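Local coordinates for protein putative phosphatase (DUF442) (Shewanella putrefaciens CN-32, PDB 3GXH) that is a putative phosphatase related to tyrosine and dual-specificity phosphatases, and so probably hydrolyses phosphate esters, though its substrate is not established, at residues F33-L47 and E59-I73. Sequence-based numbering, arbitrary orientation. Where two conformers were deposited one is given.
Sequences FSLLKQAGVDVVINL and EGKLVTQAGMDYVYI
Met68, deposited as selenomethionine, packs against Val41, Lys37 and Phe33 at the corner between helix 33-38 and strand 43-46. Its CB lies 3.5 Å from Asp42 O, and its CG packs against Val41 O and the aliphatic part of Lys37. SE rests against Leu36 CB and Val41 CG1, 3.9 Å from the latter. A bend at the last torsion (chi3 -66°) turns CE back toward Phe33 O and Val44 CG2. Beside it, Val63 CG2 sits over one face of the Phe33 ring, 4.0 Å from the centroid, a CH-pi contact, while Val63 CG1, the other branch, meets CB and CG2 of Val44. Lys37 NZ donates a hydrogen bond of 2.8 Å to Gly67 O from above the carbonyl plane, tying helix 33-38 to the Schellman turn after helix 59-65. Farther along, with chi1 at 179°, the Asn46 side chain extends on the same side of the sheet as Tyr70, and ND2 gives Tyr70 OH an almost straight hydrogen bond of 2.9 Å; the hydroxyl oxygen lies in the amide plane of Asn46. Strands 43-46 and 69-72 are joined by five backbone hydrogen bonds, the first from Asp69 N to Asp42 O and the last from Ile73 N to Asn46 O. Parallel strands linked through helix 59-65 form a beta-alpha-beta crossover, here at the 69-72 edge of the sheet, consistent with the alpha/beta fold of the tyrosine and dual-specificity phosphatase family.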
# COMPACT_ATOMS: atom_id res chain seq x y z
N PHE A 33 5.51 12.92 4.56
CA PHE A 33 4.08 12.90 4.81
C PHE A 33 3.46 14.25 4.49
O PHE A 33 2.31 14.31 4.03
CB PHE A 33 3.79 12.50 6.25
CG PHE A 33 4.00 11.05 6.51
CD1 PHE A 33 3.25 10.10 5.85
CD2 PHE A 33 4.93 10.58 7.43
CE1 PHE A 33 3.43 8.71 6.06
CE2 PHE A 33 5.11 9.19 7.60
CZ PHE A 33 4.36 8.29 6.92
N SER A 34 4.16 15.34 4.76
CA SER A 34 3.67 16.66 4.34
C SER A 34 3.55 16.78 2.83
O SER A 34 2.60 17.39 2.31
CB SER A 34 4.54 17.76 4.93
OG SER A 34 4.29 17.84 6.34
N LEU A 35 4.51 16.21 2.11
CA LEU A 35 4.46 16.25 0.63
C LEU A 35 3.23 15.46 0.14
O LEU A 35 2.54 15.87 -0.78
CB LEU A 35 5.73 15.64 0.02
CG LEU A 35 7.05 16.34 0.38
CD1 LEU A 35 8.17 15.57 -0.30
CD2 LEU A 35 7.01 17.79 -0.10
N LEU A 36 2.96 14.33 0.77
CA LEU A 36 1.77 13.54 0.46
C LEU A 36 0.50 14.35 0.65
O LEU A 36 -0.39 14.35 -0.24
CB LEU A 36 1.71 12.26 1.30
CG LEU A 36 2.75 11.24 0.81
CD1 LEU A 36 3.10 10.24 1.95
CD2 LEU A 36 2.25 10.48 -0.49
N LYS A 37 0.38 15.04 1.76
CA LYS A 37 -0.80 15.87 1.98
C LYS A 37 -0.93 16.94 0.89
O LYS A 37 -2.01 17.19 0.36
CB LYS A 37 -0.74 16.56 3.35
CG LYS A 37 -1.91 17.55 3.65
CD LYS A 37 -3.24 16.82 3.73
CE LYS A 37 -4.39 17.79 3.95
NZ LYS A 37 -5.67 17.04 4.26
N GLN A 38 0.18 17.60 0.58
CA GLN A 38 0.17 18.67 -0.41
C GLN A 38 -0.22 18.18 -1.78
O GLN A 38 -0.79 18.95 -2.57
CB GLN A 38 1.53 19.36 -0.42
CG GLN A 38 1.77 20.22 0.81
CD GLN A 38 3.24 20.46 1.22
OE1 GLN A 38 3.51 20.81 2.38
NE2 GLN A 38 4.17 20.28 0.29
N ALA A 39 0.06 16.92 -2.09
CA ALA A 39 -0.33 16.29 -3.37
C ALA A 39 -1.79 15.87 -3.40
O ALA A 39 -2.29 15.45 -4.44
CB ALA A 39 0.54 15.09 -3.68
N GLY A 40 -2.47 15.95 -2.26
CA GLY A 40 -3.88 15.58 -2.21
C GLY A 40 -4.20 14.22 -1.61
O GLY A 40 -5.36 13.78 -1.65
N VAL A 41 -3.21 13.54 -1.05
CA VAL A 41 -3.49 12.28 -0.40
C VAL A 41 -4.35 12.53 0.86
O VAL A 41 -4.06 13.44 1.65
CB VAL A 41 -2.22 11.48 -0.05
CG1 VAL A 41 -2.55 10.17 0.74
CG2 VAL A 41 -1.45 11.17 -1.35
N ASP A 42 -5.40 11.72 1.06
CA ASP A 42 -6.33 11.88 2.17
C ASP A 42 -6.10 10.85 3.29
O ASP A 42 -6.37 11.15 4.45
CB ASP A 42 -7.77 11.68 1.67
CG ASP A 42 -8.20 12.69 0.66
OD1 ASP A 42 -8.10 13.91 0.94
OD2 ASP A 42 -8.65 12.31 -0.47
N VAL A 43 -5.68 9.64 2.93
CA VAL A 43 -5.61 8.53 3.88
C VAL A 43 -4.31 7.80 3.63
O VAL A 43 -3.92 7.55 2.48
CB VAL A 43 -6.75 7.56 3.60
CG1 VAL A 43 -6.76 6.43 4.67
CG2 VAL A 43 -8.13 8.24 3.43
N VAL A 44 -3.63 7.42 4.72
CA VAL A 44 -2.47 6.57 4.64
C VAL A 44 -2.78 5.25 5.32
O VAL A 44 -3.21 5.27 6.49
CB VAL A 44 -1.26 7.21 5.34
CG1 VAL A 44 -0.07 6.22 5.36
CG2 VAL A 44 -0.84 8.51 4.63
N ILE A 45 -2.61 4.15 4.60
CA ILE A 45 -2.81 2.78 5.08
C ILE A 45 -1.43 2.16 5.19
O ILE A 45 -0.75 1.99 4.20
CB ILE A 45 -3.76 1.95 4.20
CG1 ILE A 45 -5.10 2.69 4.04
CG2 ILE A 45 -3.90 0.55 4.80
CD1 ILE A 45 -6.05 1.96 3.11
N ASN A 46 -1.02 1.86 6.42
CA ASN A 46 0.32 1.36 6.74
C ASN A 46 0.24 -0.11 7.03
O ASN A 46 -0.46 -0.55 7.93
CB ASN A 46 0.83 2.09 7.98
CG ASN A 46 2.19 1.64 8.42
OD1 ASN A 46 2.94 0.96 7.67
ND2 ASN A 46 2.51 1.98 9.68
N LEU A 47 0.95 -0.89 6.20
CA LEU A 47 1.05 -2.37 6.33
C LEU A 47 2.33 -2.83 7.05
O LEU A 47 2.52 -4.02 7.23
CB LEU A 47 0.99 -3.05 4.96
CG LEU A 47 -0.16 -2.69 4.05
CD1 LEU A 47 -0.06 -3.45 2.74
CD2 LEU A 47 -1.55 -2.87 4.69
N GLU A 59 3.86 6.37 13.69
CA GLU A 59 3.54 6.83 12.36
C GLU A 59 2.22 7.59 12.35
O GLU A 59 2.07 8.60 11.64
CB GLU A 59 3.55 5.71 11.34
CG GLU A 59 3.18 6.26 9.94
CD GLU A 59 3.41 5.31 8.81
OE1 GLU A 59 4.48 4.69 8.71
OE2 GLU A 59 2.46 5.23 7.98
N GLY A 60 1.24 7.08 13.08
CA GLY A 60 -0.07 7.73 13.07
C GLY A 60 -0.06 9.18 13.51
O GLY A 60 -0.83 10.01 13.02
N LYS A 61 0.81 9.50 14.48
CA LYS A 61 1.01 10.84 14.89
C LYS A 61 1.49 11.69 13.72
O LYS A 61 0.99 12.78 13.46
CB LYS A 61 2.00 10.92 16.06
CG LYS A 61 2.27 12.32 16.55
CD LYS A 61 3.25 12.31 17.75
CE LYS A 61 3.51 13.74 18.29
NZ LYS A 61 4.53 14.50 17.51
N LEU A 62 2.47 11.18 12.99
CA LEU A 62 3.00 11.93 11.85
C LEU A 62 1.93 12.13 10.77
O LEU A 62 1.82 13.21 10.17
CB LEU A 62 4.21 11.24 11.24
CG LEU A 62 5.36 10.88 12.19
CD1 LEU A 62 6.55 10.24 11.40
CD2 LEU A 62 5.78 12.07 12.98
N VAL A 63 1.15 11.09 10.51
CA VAL A 63 0.13 11.12 9.45
C VAL A 63 -0.97 12.09 9.84
O VAL A 63 -1.40 12.93 9.04
CB VAL A 63 -0.40 9.72 9.11
CG1 VAL A 63 -1.69 9.78 8.25
CG2 VAL A 63 0.71 8.88 8.47
N THR A 64 -1.45 12.00 11.05
CA THR A 64 -2.59 12.85 11.48
C THR A 64 -2.13 14.30 11.67
O THR A 64 -2.86 15.22 11.27
CB THR A 64 -3.37 12.23 12.66
OG1 THR A 64 -2.51 12.09 13.76
CG2 THR A 64 -4.03 10.87 12.24
N GLN A 65 -0.90 14.52 12.13
CA GLN A 65 -0.29 15.86 12.19
C GLN A 65 -0.18 16.52 10.82
O GLN A 65 -0.28 17.73 10.72
CB GLN A 65 1.12 15.82 12.79
CG GLN A 65 1.13 15.83 14.31
CD GLN A 65 2.52 15.77 14.90
OE1 GLN A 65 3.51 15.50 14.20
NE2 GLN A 65 2.61 15.99 16.20
N ALA A 66 0.07 15.71 9.78
CA ALA A 66 0.18 16.19 8.40
C ALA A 66 -1.21 16.38 7.77
O ALA A 66 -1.28 16.75 6.61
CB ALA A 66 1.01 15.23 7.58
N GLY A 67 -2.28 16.16 8.53
CA GLY A 67 -3.64 16.37 8.05
C GLY A 67 -4.34 15.25 7.29
O GLY A 67 -5.32 15.49 6.57
N MSE A 68 -3.87 14.03 7.49
CA MSE A 68 -4.46 12.88 6.84
C MSE A 68 -4.99 11.84 7.80
O MSE A 68 -4.66 11.86 8.99
CB MSE A 68 -3.41 12.21 5.94
CG MSE A 68 -2.93 13.09 4.83
SE MSE A 68 -1.50 12.40 3.72
CE MSE A 68 -0.10 12.38 5.11
N ASP A 69 -5.86 10.96 7.31
CA ASP A 69 -6.41 9.88 8.11
C ASP A 69 -5.41 8.72 8.08
O ASP A 69 -4.68 8.55 7.10
CB ASP A 69 -7.74 9.40 7.51
CG ASP A 69 -8.85 10.39 7.62
OD1 ASP A 69 -8.82 11.24 8.51
OD2 ASP A 69 -9.77 10.27 6.78
N TYR A 70 -5.35 7.96 9.17
CA TYR A 70 -4.39 6.90 9.35
C TYR A 70 -5.09 5.57 9.62
O TYR A 70 -5.95 5.49 10.50
CB TYR A 70 -3.48 7.25 10.54
CG TYR A 70 -2.43 6.21 10.81
CD1 TYR A 70 -1.45 5.98 9.86
CD2 TYR A 70 -2.42 5.45 11.98
CE1 TYR A 70 -0.45 5.04 10.06
CE2 TYR A 70 -1.40 4.52 12.18
CZ TYR A 70 -0.40 4.34 11.24
OH TYR A 70 0.59 3.38 11.41
N VAL A 71 -4.73 4.54 8.88
CA VAL A 71 -5.18 3.16 9.06
C VAL A 71 -3.96 2.26 9.21
O VAL A 71 -3.06 2.31 8.32
CB VAL A 71 -6.09 2.70 7.90
CG1 VAL A 71 -6.65 1.32 8.21
CG2 VAL A 71 -7.18 3.72 7.59
N TYR A 72 -3.92 1.43 10.25
CA TYR A 72 -2.81 0.55 10.52
C TYR A 72 -3.28 -0.89 10.43
O TYR A 72 -4.09 -1.34 11.21
CB TYR A 72 -2.28 0.84 11.93
CG TYR A 72 -1.18 -0.06 12.41
CD1 TYR A 72 0.01 -0.20 11.66
CD2 TYR A 72 -1.29 -0.75 13.57
CE1 TYR A 72 1.03 -0.94 12.15
CE2 TYR A 72 -0.25 -1.57 14.04
CZ TYR A 72 0.91 -1.65 13.31
OH TYR A 72 1.96 -2.46 13.79
N ILE A 73 -2.76 -1.61 9.44
CA ILE A 73 -3.05 -3.02 9.17
C ILE A 73 -1.71 -3.74 9.02
O ILE A 73 -1.26 -3.98 7.89
CB ILE A 73 -3.99 -3.18 7.94
CG1 ILE A 73 -5.27 -2.39 8.10
CG2 ILE A 73 -4.30 -4.68 7.67
CD1 ILE A 73 -6.15 -2.31 6.88